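Putative O-Methyltransferase (Corynebacterium glutamicum, PDB 3DR5) probably transfers a methyl group from S-adenosyl-L-methionine to a hydroxyl oxygen of its substrate, whose identity is not established. Local coordinates at residues 37-42 against 71-76; 141-146 against 187-192. All coordinates share one frame; numbering follows the deposited sequence.

Interaction 1: 37-42 against 71-76; sequences PDEMTG and GLYILN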
loop_
_atom_site.group_PDB
_atom_site.type_symbol
_atom_site.label_atom_id
_atom_site.label_comp_id
_atom_site.label_asym_id
_atom_site.label_seq_id
_atom_site.Cartn_x
_atom_site.Cartn_y
_atom_site.Cartn_z
ATOM N N PRO A 37 -4.008 1.767 14.926
ATOM C CA PRO A 37 -4.313 1.110 13.650
ATOM C C PRO A 37 -4.231 -0.399 13.832
ATOM O O PRO A 37 -3.347 -0.885 14.544
ATOM C CB PRO A 37 -3.210 1.619 12.717
ATOM C CG PRO A 37 -2.821 2.930 13.305
ATOM C CD PRO A 37 -2.872 2.696 14.796
ATOM N N ASP A 38 -5.127 -1.140 13.181
ATOM C CA ASP A 38 -5.116 -2.596 13.310
ATOM C C ASP A 38 -3.878 -3.219 12.659
ATOM O O ASP A 38 -3.054 -2.520 12.066
ATOM C CB ASP A 38 -6.423 -3.209 12.746
ATOM C CG ASP A 38 -6.589 -3.010 11.246
ATOM O OD1 ASP A 38 -5.818 -2.232 10.643
ATOM O OD2 ASP A 38 -7.506 -3.648 10.672
ATOM N N GLU A 39 -3.752 -4.537 12.777
ATOM C CA GLU A 39 -2.605 -5.251 12.240
ATOM C C GLU A 39 -2.406 -5.115 10.739
ATOM O O GLU A 39 -1.272 -5.031 10.270
ATOM C CB GLU A 39 -2.697 -6.730 12.611
ATOM C CG GLU A 39 -1.621 -7.623 11.990
ATOM C CD GLU A 39 -0.211 -7.250 12.415
ATOM O OE1 GLU A 39 -0.024 -6.883 13.593
ATOM O OE2 GLU A 39 0.715 -7.338 11.577
HETATM N N MSE A 40 -3.508 -5.088 9.996
HETATM C CA MSE A 40 -3.450 -4.982 8.548
HETATM C C MSE A 40 -2.958 -3.608 8.098
HETATM O O MSE A 40 -2.199 -3.500 7.130
HETATM C CB MSE A 40 -4.829 -5.299 7.932
HETATM C CG MSE A 40 -5.158 -6.801 7.842
HETATM SE SE MSE A 40 -6.846 -7.150 6.894
HETATM C CE MSE A 40 -7.173 -8.952 7.443
ATOM N N THR A 41 -3.392 -2.566 8.803
ATOM C CA THR A 41 -2.965 -1.214 8.486
ATOM C C THR A 41 -1.462 -1.099 8.805
ATOM O O THR A 41 -0.718 -0.457 8.064
ATOM C CB THR A 41 -3.761 -0.183 9.310
ATOM O OG1 THR A 41 -5.150 -0.300 8.982
ATOM C CG2 THR A 41 -3.284 1.244 9.010
ATOM N N GLY A 42 -1.021 -1.724 9.900
ATOM C CA GLY A 42 0.390 -1.695 10.267
ATOM C C GLY A 42 1.260 -2.378 9.210
ATOM O O GLY A 42 2.335 -1.870 8.875
ATOM N N GLY A 71 5.244 3.247 15.028
ATOM C CA GLY A 71 6.674 3.315 14.779
ATOM C C GLY A 71 7.359 1.982 14.589
ATOM O O GLY A 71 8.323 1.871 13.826
ATOM N N LEU A 72 6.880 0.975 15.310
ATOM C CA LEU A 72 7.451 -0.359 15.218
ATOM C C LEU A 72 7.192 -0.954 13.833
ATOM O O LEU A 72 8.041 -1.656 13.280
ATOM C CB LEU A 72 6.876 -1.270 16.317
ATOM C CG LEU A 72 7.436 -1.012 17.730
ATOM C CD1 LEU A 72 6.671 -1.853 18.753
ATOM C CD2 LEU A 72 8.926 -1.366 17.778
ATOM N N TYR A 73 6.016 -0.683 13.276
ATOM C CA TYR A 73 5.675 -1.194 11.946
ATOM C C TYR A 73 6.531 -0.504 10.894
ATOM O O TYR A 73 7.000 -1.126 9.956
ATOM C CB TYR A 73 4.206 -0.931 11.641
ATOM C CG TYR A 73 3.270 -1.879 12.328
ATOM C CD1 TYR A 73 3.221 -3.226 11.957
ATOM C CD2 TYR A 73 2.400 -1.427 13.318
ATOM C CE1 TYR A 73 2.320 -4.097 12.553
ATOM C CE2 TYR A 73 1.492 -2.290 13.925
ATOM C CZ TYR A 73 1.455 -3.616 13.537
ATOM O OH TYR A 73 0.531 -4.454 14.103
ATOM N N ILE A 74 6.728 0.794 11.073
ATOM C CA ILE A 74 7.527 1.590 10.159
ATOM C C ILE A 74 9.004 1.202 10.240
ATOM O O ILE A 74 9.655 1.023 9.214
ATOM C CB ILE A 74 7.336 3.109 10.458
ATOM C CG1 ILE A 74 5.923 3.534 10.048
ATOM C CG2 ILE A 74 8.386 3.939 9.729
ATOM C CD1 ILE A 74 5.635 5.019 10.240
ATOM N N LEU A 75 9.527 1.063 11.460
ATOM C CA LEU A 75 10.929 0.693 11.658
ATOM C C LEU A 75 11.269 -0.664 11.047
ATOM O O LEU A 75 12.401 -0.896 10.631
ATOM C CB LEU A 75 11.280 0.727 13.157
ATOM C CG LEU A 75 11.397 2.153 13.715
ATOM C CD1 LEU A 75 11.438 2.130 15.247
ATOM C CD2 LEU A 75 12.653 2.815 13.142
ATOM N N ASN A 76 10.285 -1.554 10.985
ATOM C CA ASN A 76 10.492 -2.873 10.386
ATOM C C ASN A 76 10.943 -2.757 8.928
ATOM O O ASN A 76 11.808 -3.512 8.484
ATOM C CB ASN A 76 9.201 -3.687 10.437
ATOM C CG ASN A 76 9.042 -4.460 11.732
ATOM O OD1 ASN A 76 7.927 -4.831 12.124
ATOM N ND2 ASN A 76 10.158 -4.721 12.397
#

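Interaction 2: 141-146 against 187-192; sequences DLKALV and DEYIRS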
loop_
_atom_site.group_PDB
_atom_site.type_symbol
_atom_site.label_atom_id
_atom_site.label_comp_id
_atom_site.label_asym_id
_atom_site.label_seq_id
_atom_site.Cartn_x
_atom_site.Cartn_y
_atom_site.Cartn_z
ATOM N N ASP A 141 -8.112 18.729 11.778
ATOM C CA ASP A 141 -6.701 19.027 11.553
ATOM C C ASP A 141 -6.157 18.460 10.236
ATOM O O ASP A 141 -5.030 18.771 9.846
ATOM C CB ASP A 141 -5.854 18.478 12.699
ATOM C CG ASP A 141 -5.974 19.297 13.964
ATOM O OD1 ASP A 141 -6.007 20.533 13.844
ATOM O OD2 ASP A 141 -6.011 18.715 15.073
ATOM N N LEU A 142 -6.957 17.650 9.541
ATOM C CA LEU A 142 -6.495 17.001 8.315
ATOM C C LEU A 142 -5.920 17.869 7.224
ATOM O O LEU A 142 -4.819 17.603 6.728
ATOM C CB LEU A 142 -7.590 16.093 7.743
ATOM C CG LEU A 142 -7.915 14.816 8.533
ATOM C CD1 LEU A 142 -9.170 14.170 7.968
ATOM C CD2 LEU A 142 -6.740 13.847 8.464
ATOM N N LYS A 143 -6.659 18.909 6.871
ATOM C CA LYS A 143 -6.238 19.841 5.847
ATOM C C LYS A 143 -4.921 20.503 6.244
ATOM O O LYS A 143 -3.981 20.587 5.448
ATOM C CB LYS A 143 -7.303 20.924 5.668
ATOM C CG LYS A 143 -7.618 21.269 4.218
ATOM C CD LYS A 143 -7.678 22.774 3.975
ATOM C CE LYS A 143 -6.376 23.283 3.356
ATOM N NZ LYS A 143 -6.415 24.736 3.027
ATOM N N ALA A 144 -4.857 20.976 7.482
ATOM C CA ALA A 144 -3.661 21.646 7.976
ATOM C C ALA A 144 -2.478 20.685 7.980
ATOM O O ALA A 144 -1.346 21.081 7.697
ATOM C CB ALA A 144 -3.909 22.200 9.385
ATOM N N LEU A 145 -2.742 19.418 8.289
ATOM C CA LEU A 145 -1.675 18.433 8.316
ATOM C C LEU A 145 -1.136 18.210 6.894
ATOM O O LEU A 145 0.074 18.058 6.702
ATOM C CB LEU A 145 -2.168 17.109 8.939
ATOM C CG LEU A 145 -1.058 16.068 9.154
ATOM C CD1 LEU A 145 0.010 16.645 10.097
ATOM C CD2 LEU A 145 -1.646 14.776 9.725
ATOM N N VAL A 146 -2.029 18.197 5.903
ATOM C CA VAL A 146 -1.642 18.004 4.500
ATOM C C VAL A 146 -0.763 19.162 4.029
ATOM O O VAL A 146 0.257 18.964 3.369
ATOM C CB VAL A 146 -2.881 17.943 3.584
ATOM C CG1 VAL A 146 -2.455 17.776 2.142
ATOM C CG2 VAL A 146 -3.789 16.801 4.009
ATOM N N ASP A 187 -10.961 15.629 2.228
ATOM C CA ASP A 187 -11.012 14.687 1.109
ATOM C C ASP A 187 -11.084 15.464 -0.212
ATOM O O ASP A 187 -10.271 15.251 -1.119
ATOM C CB ASP A 187 -12.235 13.770 1.271
ATOM C CG ASP A 187 -12.286 12.664 0.228
ATOM O OD1 ASP A 187 -11.448 11.731 0.282
ATOM O OD2 ASP A 187 -13.169 12.737 -0.658
ATOM N N GLU A 188 -12.059 16.363 -0.318
ATOM C CA GLU A 188 -12.224 17.177 -1.520
ATOM C C GLU A 188 -10.951 17.983 -1.805
ATOM O O GLU A 188 -10.534 18.115 -2.954
ATOM C CB GLU A 188 -13.420 18.120 -1.342
ATOM C CG GLU A 188 -13.589 19.136 -2.452
ATOM C CD GLU A 188 -14.837 19.973 -2.272
ATOM O OE1 GLU A 188 -15.915 19.378 -2.053
ATOM O OE2 GLU A 188 -14.748 21.217 -2.359
ATOM N N TYR A 189 -10.337 18.524 -0.755
ATOM C CA TYR A 189 -9.105 19.300 -0.906
ATOM C C TYR A 189 -7.950 18.400 -1.346
ATOM O O TYR A 189 -7.178 18.752 -2.242
ATOM C CB TYR A 189 -8.718 19.966 0.409
ATOM C CG TYR A 189 -7.421 20.733 0.309
ATOM C CD1 TYR A 189 -7.344 21.906 -0.440
ATOM C CD2 TYR A 189 -6.264 20.271 0.935
ATOM C CE1 TYR A 189 -6.151 22.605 -0.561
ATOM C CE2 TYR A 189 -5.059 20.962 0.819
ATOM C CZ TYR A 189 -5.012 22.126 0.070
ATOM O OH TYR A 189 -3.835 22.825 -0.042
ATOM N N ILE A 190 -7.828 17.238 -0.711
ATOM C CA ILE A 190 -6.769 16.299 -1.048
ATOM C C ILE A 190 -6.882 15.863 -2.517
ATOM O O ILE A 190 -5.878 15.761 -3.221
ATOM C CB ILE A 190 -6.812 15.060 -0.107
ATOM C CG1 ILE A 190 -6.209 15.428 1.255
ATOM C CG2 ILE A 190 -6.071 13.875 -0.743
ATOM C CD1 ILE A 190 -6.422 14.378 2.334
ATOM N N ARG A 191 -8.103 15.609 -2.978
ATOM C CA ARG A 191 -8.311 15.182 -4.358
ATOM C C ARG A 191 -8.105 16.297 -5.383
ATOM O O ARG A 191 -8.152 16.059 -6.588
ATOM C CB ARG A 191 -9.710 14.586 -4.509
ATOM C CG ARG A 191 -9.874 13.207 -3.867
ATOM C CD ARG A 191 -11.337 12.897 -3.599
ATOM N NE ARG A 191 -12.191 13.632 -4.521
ATOM C CZ ARG A 191 -13.336 14.211 -4.179
ATOM N NH1 ARG A 191 -13.777 14.146 -2.929
ATOM N NH2 ARG A 191 -14.041 14.858 -5.090
ATOM N N SER A 192 -7.849 17.507 -4.899
ATOM C CA SER A 192 -7.653 18.655 -5.773
ATOM C C SER A 192 -6.183 18.989 -5.997
ATOM O O SER A 192 -5.848 19.707 -6.942
ATOM C CB SER A 192 -8.348 19.888 -5.188
ATOM O OG SER A 192 -7.530 20.534 -4.210
#

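Interaction 1: 37-42 against 71-76
Gly42 and the ring of Tyr73 illustrate how a glycine lets a helix backbone lie directly on an aromatic face. The CA of Gly42 stands 3.5 Å from the ring centroid of Tyr73, almost on the ring normal, as a CH-pi contact; the CA atoms of Gly42 and Tyr73 come within 5.6 Å. Tyr73 places one face of its ring against the glycine because its CG is anti to the carbonyl carbon (chi1 -77°). At the far edge Tyr73 OH donates to Glu39 OE1 over 2.5 Å. This oxygen lies in the ring plane, yet the hydroxyl meets it from above the carboxylate plane, the two planes being 59° apart. Arg26 of helix 20-31 also bonds the hydroxyl, and Gln43 holds Glu39 OE2. Asp38 N-caps helix 39-51, its OD1 accepting from Thr41 N at 3.1 Å. Thr46 OG1 lies within hydrogen-bonding distance of both Gly42 O and Tyr73 O, which its one proton must share. The contact joins the first turn of helix 39-51 to helix 67-77, which packs on the sheet through Ile74 on Leu132. The buried phenol is probably polarised toward the carboxylate, while Gly42 on its face limits how the ring can turn.

Interaction 2: 141-146 against 187-192
The carbonyl O of Tyr189, whose ring packs on Lys143, accepts two bonds from one residue: Ser192 OG at 2.7 Å and Ser192 N at 3.0 Å. Both fasten the turn that ends helix 178-190. From this fixed backbone the ring is sent toward helix 142-152, CG lying anti to the backbone N (chi1 178°). The Lys143 chain, bent at chi2 and chi3, runs over one face of the ring, the two side chains crossing at about a right angle. CE of Lys143 sits over the ring centre of Tyr189, 3.7 Å from the centroid, and CG lies near CD2. NZ of Lys143 is 4.4 Å from the same centroid, completing a cation-pi contact alongside the CH-pi one; it also has a long, weak ion pair with Asp147, the residue that takes the hydrogen bond of the Tyr189 hydroxyl. Beside this partly exposed pair the contact turns apolar. Val146 CG1 meets the ring edge, while Val146 CG2 touches Ile190 CG1 at 3.9 Å. On the far flank Arg191 NH1 makes a salt bridge to Asp187 OD2 over 2.7 Å, and this carboxylate oxygen also bonds Tyr11 of the second subunit. Val146 and Ile190 both rest on Leu161, so helices 142-152 and 178-190 pack side by side over strand 157-161, while Leu142 touches Ala186 one turn earlier.

In the fold
Followed from the N terminus, the chain closes interaction 1 first: the loop between 37-42 and 71-76 holds most of helix 39-51 and strand 59-63, a central strand of the sheet. It then runs through strands 83-87, 111-114 and 130-135 before interaction 2 opens. The second loop holds strand 157-161 and most of helices 142-152 and 178-190. The two loops neither nest nor cross; the centres of interactions 1 and 2 lie about 23 Å apart, on opposite sides of the chain's centre. Interaction 1 ties helix 39-51 to helix 67-77, interaction 2 two helices over strand 157-161; strand order 3-2-1-4-5-7-6 is that of Rossmann-like methyltransferases. Each contact also reaches the second subunit.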